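Local coordinates for cell division control protein 45 cdc45 putative (PDB 6CC2) that probably serves as the Cdc45 subunit of the Cdc45-MCM-GINS helicase, which unwinds DNA during chromosome replication, at residues F343-G347 / M348-I352; L385-T389 / A390-D394; F421-A424 / N425-F429. All coordinates share one frame; numbering follows the deposited sequence.

Overall arrangement
Along the chain the three contacts come in series, none nested in or crossing another, and each closes a short local turn. Interaction 1 (343-352) reverses the chain at the end of strand 338-344 and leads it toward helix 354-364. Interaction 2 (385-394) follows helix 374-385 and turns the chain into helix 393-417. These two meet directly: the F346 ring packs on the backbone of S387 and T388, and A390 lies against D349. Helix 393-417 then leads to strand 419-423, where interaction 3 (421-429) closes a hairpin at the border of a mixed sheet, on the opposite side of the chain's centre, its own centre about 42 Å from that of interaction 2.

Interaction 1: residues F343-G347 / M348-I352; sequences FKKFG and MDYSI
K345 lays its side chain across the ring of Y350, and the tight reversal between them is a type II' beta turn running from F346 to D349. K345 CB sits over the middle of one ring face in a CH-pi contact, 3.6 Å from the Y350 ring centroid and almost on the ring normal; the two side chains cross at about a right angle, with CG and CD running on over the CD2-CE2 side. Lysine suits this place because its methylenes can cover an aromatic face while the ammonium group travels on past it. On the strand, F343 CB approaches the same ring at CE1, and Y350 OH is tied to the backbone oxygen of T249.

The turn is closed by a pair of backbone bonds: F346 N gives a nearly straight one to D349 O (2.9 Å, 175°), and D349 N returns one to F346 O (2.9 Å) from above the carbonyl plane. G347 takes the first corner with a positive phi of 62°, a conformation that favours glycine. M348, present as selenomethionine, turns outward and is poorly ordered.

Further from the turn the two arms of the chain diverge, and a water bridges them. It donates to K344 O (2.7 Å) and to D349 O (2.7 Å) and accepts from I352 N (3.0 Å). Beside it F346 CD2 meets I352 CD1, the two side chains crossing at about a right angle, while I352 O is buried without a polar partner.

D349 shapes what follows. Its carboxylate swings away from its own backbone N (chi1 -177°) and reaches forward to form an Asx turn, OD1 accepting from S351 N (2.8 Å) nearly along the C-O axis. S351 OG, which also bonds to K311 NZ, donates to the syn lone pair of the same D349 OD1 at 2.6 Å.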
loop_
_atom_site.group_PDB
_atom_site.type_symbol
_atom_site.label_atom_id
_atom_site.label_comp_id
_atom_site.label_asym_id
_atom_site.label_seq_id
_atom_site.Cartn_x
_atom_site.Cartn_y
_atom_site.Cartn_z
ATOM N N PHE A 343 7.817 -13.688 10.804
ATOM C CA PHE A 343 6.672 -14.536 11.084
ATOM C C PHE A 343 6.190 -14.352 12.522
ATOM O O PHE A 343 6.981 -14.106 13.431
ATOM C CB PHE A 343 7.000 -16.033 10.901
ATOM C CG PHE A 343 7.177 -16.465 9.472
ATOM C CD1 PHE A 343 8.393 -16.307 8.823
ATOM C CD2 PHE A 343 6.138 -17.087 8.784
ATOM C CE1 PHE A 343 8.560 -16.733 7.516
ATOM C CE2 PHE A 343 6.292 -17.505 7.489
ATOM C CZ PHE A 343 7.510 -17.342 6.844
ATOM N N LYS A 344 4.884 -14.484 12.724
ATOM C CA LYS A 344 4.315 -14.583 14.061
ATOM C C LYS A 344 3.505 -15.873 14.146
ATOM O O LYS A 344 2.752 -16.198 13.221
ATOM C CB LYS A 344 3.427 -13.373 14.371
ATOM C CG LYS A 344 2.725 -13.472 15.730
ATOM C CD LYS A 344 1.818 -12.283 15.967
ATOM C CE LYS A 344 0.922 -12.526 17.193
ATOM N NZ LYS A 344 1.705 -12.737 18.415
ATOM N N LYS A 345 3.673 -16.602 15.257
ATOM C CA LYS A 345 2.944 -17.844 15.477
ATOM C C LYS A 345 1.528 -17.558 15.974
ATOM O O LYS A 345 1.332 -16.765 16.896
ATOM C CB LYS A 345 3.682 -18.707 16.492
ATOM C CG LYS A 345 3.235 -20.159 16.514
ATOM C CD LYS A 345 4.079 -20.962 17.487
ATOM C CE LYS A 345 3.796 -22.446 17.393
ATOM N NZ LYS A 345 4.636 -23.210 18.359
ATOM N N PHE A 346 0.548 -18.191 15.342
ATOM C CA PHE A 346 -0.861 -18.108 15.731
ATOM C C PHE A 346 -1.285 -19.528 16.106
ATOM O O PHE A 346 -1.515 -20.362 15.224
ATOM C CB PHE A 346 -1.722 -17.552 14.610
ATOM C CG PHE A 346 -1.407 -16.129 14.227
ATOM C CD1 PHE A 346 -1.889 -15.071 14.981
ATOM C CD2 PHE A 346 -0.641 -15.854 13.124
ATOM C CE1 PHE A 346 -1.621 -13.770 14.623
ATOM C CE2 PHE A 346 -0.367 -14.545 12.754
ATOM C CZ PHE A 346 -0.858 -13.503 13.514
ATOM N N GLY A 347 -1.380 -19.804 17.402
ATOM C CA GLY A 347 -1.645 -21.164 17.838
ATOM C C GLY A 347 -0.523 -22.082 17.390
ATOM O O GLY A 347 0.631 -21.922 17.794
HETATM N N MSE A 348 -0.845 -23.050 16.532
HETATM C CA MSE A 348 0.139 -23.987 16.026
HETATM C C MSE A 348 0.594 -23.620 14.609
HETATM O O MSE A 348 1.393 -24.319 14.004
HETATM C CB MSE A 348 -0.428 -25.406 16.020
HETATM C CG MSE A 348 -0.651 -25.992 17.409
HETATM SE SE MSE A 348 1.016 -26.219 18.400
HETATM C CE MSE A 348 1.906 -27.488 17.213
ATOM N N ASP A 349 0.070 -22.518 14.095
ATOM C CA ASP A 349 0.255 -22.112 12.699
ATOM C C ASP A 349 1.355 -21.057 12.636
ATOM O O ASP A 349 1.195 -19.950 13.160
ATOM C CB ASP A 349 -1.060 -21.575 12.142
ATOM C CG ASP A 349 -0.982 -21.197 10.678
ATOM O OD1 ASP A 349 0.132 -21.102 10.126
ATOM O OD2 ASP A 349 -2.056 -20.981 10.070
ATOM N N TYR A 350 2.469 -21.404 11.993
ATOM C CA TYR A 350 3.595 -20.492 11.772
ATOM C C TYR A 350 3.775 -20.169 10.294
ATOM O O TYR A 350 4.876 -19.834 9.845
ATOM C CB TYR A 350 4.889 -21.071 12.359
ATOM C CG TYR A 350 5.658 -20.148 13.275
ATOM C CD1 TYR A 350 5.779 -18.783 12.996
ATOM C CD2 TYR A 350 6.273 -20.638 14.416
ATOM C CE1 TYR A 350 6.478 -17.945 13.852
ATOM C CE2 TYR A 350 6.980 -19.817 15.276
ATOM C CZ TYR A 350 7.090 -18.469 14.979
ATOM O OH TYR A 350 7.808 -17.649 15.843
ATOM N N SER A 351 2.694 -20.229 9.518
ATOM C CA SER A 351 2.779 -20.054 8.073
ATOM C C SER A 351 2.460 -18.638 7.599
ATOM O O SER A 351 2.569 -18.367 6.403
ATOM C CB SER A 351 1.824 -21.046 7.370
ATOM O OG SER A 351 0.460 -20.678 7.564
ATOM N N ILE A 352 2.113 -17.725 8.502
ATOM C CA ILE A 352 1.732 -16.374 8.122
ATOM C C ILE A 352 2.912 -15.439 8.375
ATOM O O ILE A 352 3.246 -15.142 9.537
ATOM C CB ILE A 352 0.487 -15.907 8.890
ATOM C CG1 ILE A 352 -0.704 -16.834 8.617
ATOM C CG2 ILE A 352 0.151 -14.480 8.478
ATOM C CD1 ILE A 352 -1.983 -16.460 9.355
HETATM O O HOH W 1 1.555 -17.847 11.460
#

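Interaction 2: residues L385-T389 / A390-D394; sequences LSSTT and AEPYD
The turn between helix 374-385 and helix 393-417 closes where S387 and T389 press their hydroxyl groups against the ring of P392. T389 OG1 comes within 3.1 Å of P392 CD, and S387 OG within 3.3 Å of P392 CG, so both oxygens approach the CG-CD side of the pyrrolidine. T389 owes this approach to its first torsion (58°), which sets OG1 between the backbone N and the carbonyl carbon and points it at the CD and CG methylenes. Serine, with its short side chain, can bond back to the nearby backbone: S387 OG donates to T389 O at 2.8 Å, bracing the loop just before the helix. Proline is well placed at a helix start, where its missing N-H costs no helical bond, and the first turn-like bond already runs from Y393 N to A390 O.

Y393 spans the rest of the turn. Its ring presents an edge to T389 O, while helices 199-213 and 354-364 pack round it through W202, A357 and A360. Tyrosine is long enough to carry its hydroxyl to a water, which accepts from Y393 OH (2.7 Å) and donates to L385 O (2.7 Å) and S387 O (2.9 Å). The helix end and the loop carbonyl are therefore held to Y393 through solvent, whereas P392 is met by close oxygen-to-methylene contacts.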
loop_
_atom_site.group_PDB
_atom_site.type_symbol
_atom_site.label_atom_id
_atom_site.label_comp_id
_atom_site.label_asym_id
_atom_site.label_seq_id
_atom_site.Cartn_x
_atom_site.Cartn_y
_atom_site.Cartn_z
ATOM N N LEU A 385 -5.444 -6.595 11.440
ATOM C CA LEU A 385 -4.107 -6.368 11.980
ATOM C C LEU A 385 -4.029 -6.813 13.431
ATOM O O LEU A 385 -3.034 -7.423 13.859
ATOM C CB LEU A 385 -3.745 -4.882 11.854
ATOM C CG LEU A 385 -2.385 -4.466 12.385
ATOM C CD1 LEU A 385 -1.263 -5.032 11.516
ATOM C CD2 LEU A 385 -2.333 -2.939 12.422
ATOM N N SER A 386 -5.082 -6.543 14.204
ATOM C CA SER A 386 -5.091 -6.831 15.620
ATOM C C SER A 386 -5.342 -8.296 15.937
ATOM O O SER A 386 -5.308 -8.664 17.122
ATOM C CB SER A 386 -6.171 -5.984 16.324
ATOM O OG SER A 386 -5.932 -4.588 16.166
ATOM N N SER A 387 -5.590 -9.129 14.940
ATOM C CA SER A 387 -5.939 -10.513 15.209
ATOM C C SER A 387 -4.827 -11.233 15.960
ATOM O O SER A 387 -3.639 -11.074 15.651
ATOM C CB SER A 387 -6.229 -11.263 13.901
ATOM O OG SER A 387 -6.624 -12.593 14.230
ATOM N N THR A 388 -5.233 -12.042 16.934
ATOM C CA THR A 388 -4.344 -12.959 17.632
ATOM C C THR A 388 -4.524 -14.392 17.166
ATOM O O THR A 388 -3.930 -15.290 17.749
ATOM C CB THR A 388 -4.566 -12.871 19.142
ATOM O OG1 THR A 388 -5.903 -13.265 19.436
ATOM C CG2 THR A 388 -4.326 -11.441 19.633
ATOM N N THR A 389 -5.302 -14.615 16.107
ATOM C CA THR A 389 -5.546 -15.940 15.564
ATOM C C THR A 389 -5.281 -15.926 14.056
ATOM O O THR A 389 -5.242 -14.877 13.421
ATOM C CB THR A 389 -6.974 -16.391 15.860
ATOM O OG1 THR A 389 -7.898 -15.442 15.317
ATOM C CG2 THR A 389 -7.206 -16.484 17.375
ATOM N N ALA A 390 -5.128 -17.118 13.485
ATOM C CA ALA A 390 -4.826 -17.241 12.055
ATOM C C ALA A 390 -6.076 -17.181 11.195
ATOM O O ALA A 390 -6.045 -16.625 10.089
ATOM C CB ALA A 390 -4.088 -18.552 11.785
ATOM N N GLU A 391 -7.184 -17.710 11.685
ATOM C CA GLU A 391 -8.367 -17.868 10.852
ATOM C C GLU A 391 -8.866 -16.570 10.230
ATOM O O GLU A 391 -9.293 -16.607 9.063
ATOM C CB GLU A 391 -9.482 -18.516 11.685
ATOM C CG GLU A 391 -9.244 -19.986 12.040
ATOM C CD GLU A 391 -8.209 -20.209 13.142
ATOM O OE1 GLU A 391 -7.847 -19.261 13.873
ATOM O OE2 GLU A 391 -7.758 -21.366 13.288
ATOM N N PRO A 392 -8.843 -15.419 10.908
ATOM C CA PRO A 392 -9.332 -14.200 10.252
ATOM C C PRO A 392 -8.601 -13.879 8.960
ATOM O O PRO A 392 -9.176 -13.250 8.061
ATOM C CB PRO A 392 -9.110 -13.117 11.323
ATOM C CG PRO A 392 -9.222 -13.884 12.634
ATOM C CD PRO A 392 -8.565 -15.210 12.348
ATOM N N TYR A 393 -7.321 -14.240 8.854
ATOM C CA TYR A 393 -6.556 -13.893 7.667
ATOM C C TYR A 393 -7.056 -14.615 6.424
ATOM O O TYR A 393 -6.791 -14.152 5.312
ATOM C CB TYR A 393 -5.071 -14.203 7.877
ATOM C CG TYR A 393 -4.361 -13.099 8.652
ATOM C CD1 TYR A 393 -3.929 -11.952 8.008
ATOM C CD2 TYR A 393 -4.145 -13.212 10.019
ATOM C CE1 TYR A 393 -3.298 -10.942 8.691
ATOM C CE2 TYR A 393 -3.532 -12.206 10.725
ATOM C CZ TYR A 393 -3.105 -11.068 10.054
ATOM O OH TYR A 393 -2.486 -10.066 10.751
ATOM N N ASP A 394 -7.809 -15.700 6.587
ATOM C CA ASP A 394 -8.284 -16.436 5.411
ATOM C C ASP A 394 -9.119 -15.549 4.500
ATOM O O ASP A 394 -9.004 -15.639 3.268
ATOM C CB ASP A 394 -9.085 -17.662 5.839
ATOM C CG ASP A 394 -8.203 -18.762 6.381
ATOM O OD1 ASP A 394 -6.983 -18.724 6.112
ATOM O OD2 ASP A 394 -8.730 -19.663 7.066
HETATM O O HOH W 2 -2.211 -9.968 13.427
#

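Interaction 3: residues F421-A424 / N425-F429; sequences FNEA and NKYRF. With EDO (1,2-ethanediol), chain C.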
loop_
_atom_site.group_PDB
_atom_site.type_symbol
_atom_site.label_atom_id
_atom_site.label_comp_id
_atom_site.label_asym_id
_atom_site.label_seq_id
_atom_site.Cartn_x
_atom_site.Cartn_y
_atom_site.Cartn_z
ATOM N N PHE A 421 -1.760 3.559 -25.269
ATOM C CA PHE A 421 -0.697 4.349 -25.873
ATOM C C PHE A 421 0.094 5.103 -24.810
ATOM O O PHE A 421 -0.408 5.389 -23.722
ATOM C CB PHE A 421 -1.240 5.364 -26.874
ATOM C CG PHE A 421 -2.081 4.760 -27.961
ATOM C CD1 PHE A 421 -1.490 4.263 -29.112
ATOM C CD2 PHE A 421 -3.460 4.698 -27.838
ATOM C CE1 PHE A 421 -2.259 3.707 -30.118
ATOM C CE2 PHE A 421 -4.234 4.143 -28.843
ATOM C CZ PHE A 421 -3.631 3.647 -29.981
ATOM N N ASN A 422 1.344 5.438 -25.151
ATOM C CA ASN A 422 2.188 6.317 -24.324
ATOM C C ASN A 422 2.150 7.704 -24.954
ATOM O O ASN A 422 2.606 7.917 -26.078
ATOM C CB ASN A 422 3.612 5.763 -24.227
ATOM C CG ASN A 422 4.585 6.711 -23.550
ATOM O OD1 ASN A 422 4.301 7.887 -23.337
ATOM N ND2 ASN A 422 5.764 6.191 -23.224
ATOM N N GLU A 423 1.547 8.655 -24.249
ATOM C CA GLU A 423 1.372 9.999 -24.771
ATOM C C GLU A 423 2.494 10.862 -24.216
ATOM O O GLU A 423 2.470 11.250 -23.047
ATOM C CB GLU A 423 -0.008 10.542 -24.410
ATOM C CG GLU A 423 -1.137 9.756 -25.068
ATOM C CD GLU A 423 -1.058 9.785 -26.599
ATOM O OE1 GLU A 423 -0.629 10.806 -27.161
ATOM O OE2 GLU A 423 -1.413 8.771 -27.226
ATOM N N ALA A 424 3.495 11.111 -25.053
ATOM C CA ALA A 424 4.547 12.097 -24.798
ATOM C C ALA A 424 5.343 11.803 -23.534
ATOM O O ALA A 424 5.946 12.717 -22.944
ATOM C CB ALA A 424 3.954 13.509 -24.730
ATOM N N ASN A 425 5.395 10.543 -23.120
ATOM C CA ASN A 425 6.061 10.160 -21.875
ATOM C C ASN A 425 5.546 10.964 -20.690
ATOM O O ASN A 425 6.274 11.253 -19.746
ATOM C CB ASN A 425 7.573 10.298 -21.999
ATOM C CG ASN A 425 8.158 9.254 -22.893
ATOM O OD1 ASN A 425 7.870 8.072 -22.728
ATOM N ND2 ASN A 425 8.938 9.676 -23.857
ATOM N N LYS A 426 4.281 11.331 -20.738
ATOM C CA LYS A 426 3.598 11.980 -19.620
ATOM C C LYS A 426 2.632 11.045 -18.926
ATOM O O LYS A 426 2.469 11.110 -17.703
ATOM C CB LYS A 426 2.843 13.212 -20.119
ATOM C CG LYS A 426 3.703 14.235 -20.851
ATOM C CD LYS A 426 4.260 15.270 -19.900
ATOM C CE LYS A 426 5.011 16.361 -20.652
ATOM N NZ LYS A 426 5.394 17.476 -19.746
ATOM N N TYR A 427 1.976 10.174 -19.682
ATOM C CA TYR A 427 1.025 9.231 -19.145
ATOM C C TYR A 427 0.779 8.178 -20.205
ATOM O O TYR A 427 0.995 8.405 -21.393
ATOM C CB TYR A 427 -0.310 9.896 -18.747
ATOM C CG TYR A 427 -0.950 10.682 -19.862
ATOM C CD1 TYR A 427 -0.630 12.016 -20.080
ATOM C CD2 TYR A 427 -1.876 10.089 -20.715
ATOM C CE1 TYR A 427 -1.191 12.733 -21.116
ATOM C CE2 TYR A 427 -2.434 10.802 -21.760
ATOM C CZ TYR A 427 -2.084 12.126 -21.959
ATOM O OH TYR A 427 -2.647 12.860 -22.983
ATOM N N ARG A 428 0.329 7.028 -19.752
ATOM C CA ARG A 428 -0.239 6.022 -20.630
ATOM C C ARG A 428 -1.753 6.187 -20.599
ATOM O O ARG A 428 -2.325 6.557 -19.571
ATOM C CB ARG A 428 0.127 4.607 -20.228
ATOM C CG ARG A 428 1.581 4.315 -20.396
ATOM C CD ARG A 428 1.866 2.830 -20.209
ATOM N NE ARG A 428 3.261 2.615 -20.573
ATOM C CZ ARG A 428 4.284 2.647 -19.728
ATOM N NH1 ARG A 428 4.082 2.789 -18.429
ATOM N NH2 ARG A 428 5.512 2.491 -20.192
ATOM N N PHE A 429 -2.379 5.962 -21.740
ATOM C CA PHE A 429 -3.827 6.101 -21.876
ATOM C C PHE A 429 -4.338 4.820 -22.510
ATOM O O PHE A 429 -3.788 4.362 -23.520
ATOM C CB PHE A 429 -4.218 7.298 -22.762
ATOM C CG PHE A 429 -5.686 7.567 -22.768
ATOM C CD1 PHE A 429 -6.543 6.791 -23.544
ATOM C CD2 PHE A 429 -6.214 8.577 -22.009
ATOM C CE1 PHE A 429 -7.924 7.044 -23.527
ATOM C CE2 PHE A 429 -7.582 8.818 -21.976
ATOM C CZ PHE A 429 -8.428 8.033 -22.730
HETATM C C1 EDO C . 0.987 1.745 -23.568
HETATM O O1 EDO C . 1.049 0.438 -22.953
HETATM C C2 EDO C . 2.320 2.089 -24.236
HETATM O O2 EDO C . 3.386 2.075 -23.284
HETATM O O HOH W 3 6.098 3.058 -23.104
#
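E423 and Y427 make the close-packed part of this contact: E423 CB lies over one face of the tyrosine ring, 3.9 Å from the Y427 ring centroid, offset toward the rim. Y427 CG takes the crowded position between backbone N and carbonyl carbon (chi1 55°), which tucks the ring under E423. A flat ring suits Y427, giving E423 a face to lie on while I469 and L536 pack on it; F429, also buried, packs on I469 and A471. Backbone bonds bind the strands, E423 N to Y427 O (2.9 Å) and the reciprocal pair F421 N to F429 O (2.8 Å) and F429 N to F421 O (2.9 Å).

The two strands form a beta hairpin with a classic bulge, K426 and Y427 both facing E423; K426 N bonds to E423 O (2.9 Å). At its exposed tip A424 and N425 adopt left-handed backbone conformations, which asparagine tolerates well. Here the packing gives way to polar links: N425 N to N422 OD1 (2.9 Å), and N422 ND2 to N425 OD1 (2.9 Å), the amide planes 74° apart. On the face of N422 and R428, a water joins N422 ND2, R428 NH2 (also bonded to K464 O) and O2 of a 1,2-ethanediol, probably from the crystallisation liquor, to which R428 NE donates (2.8 Å).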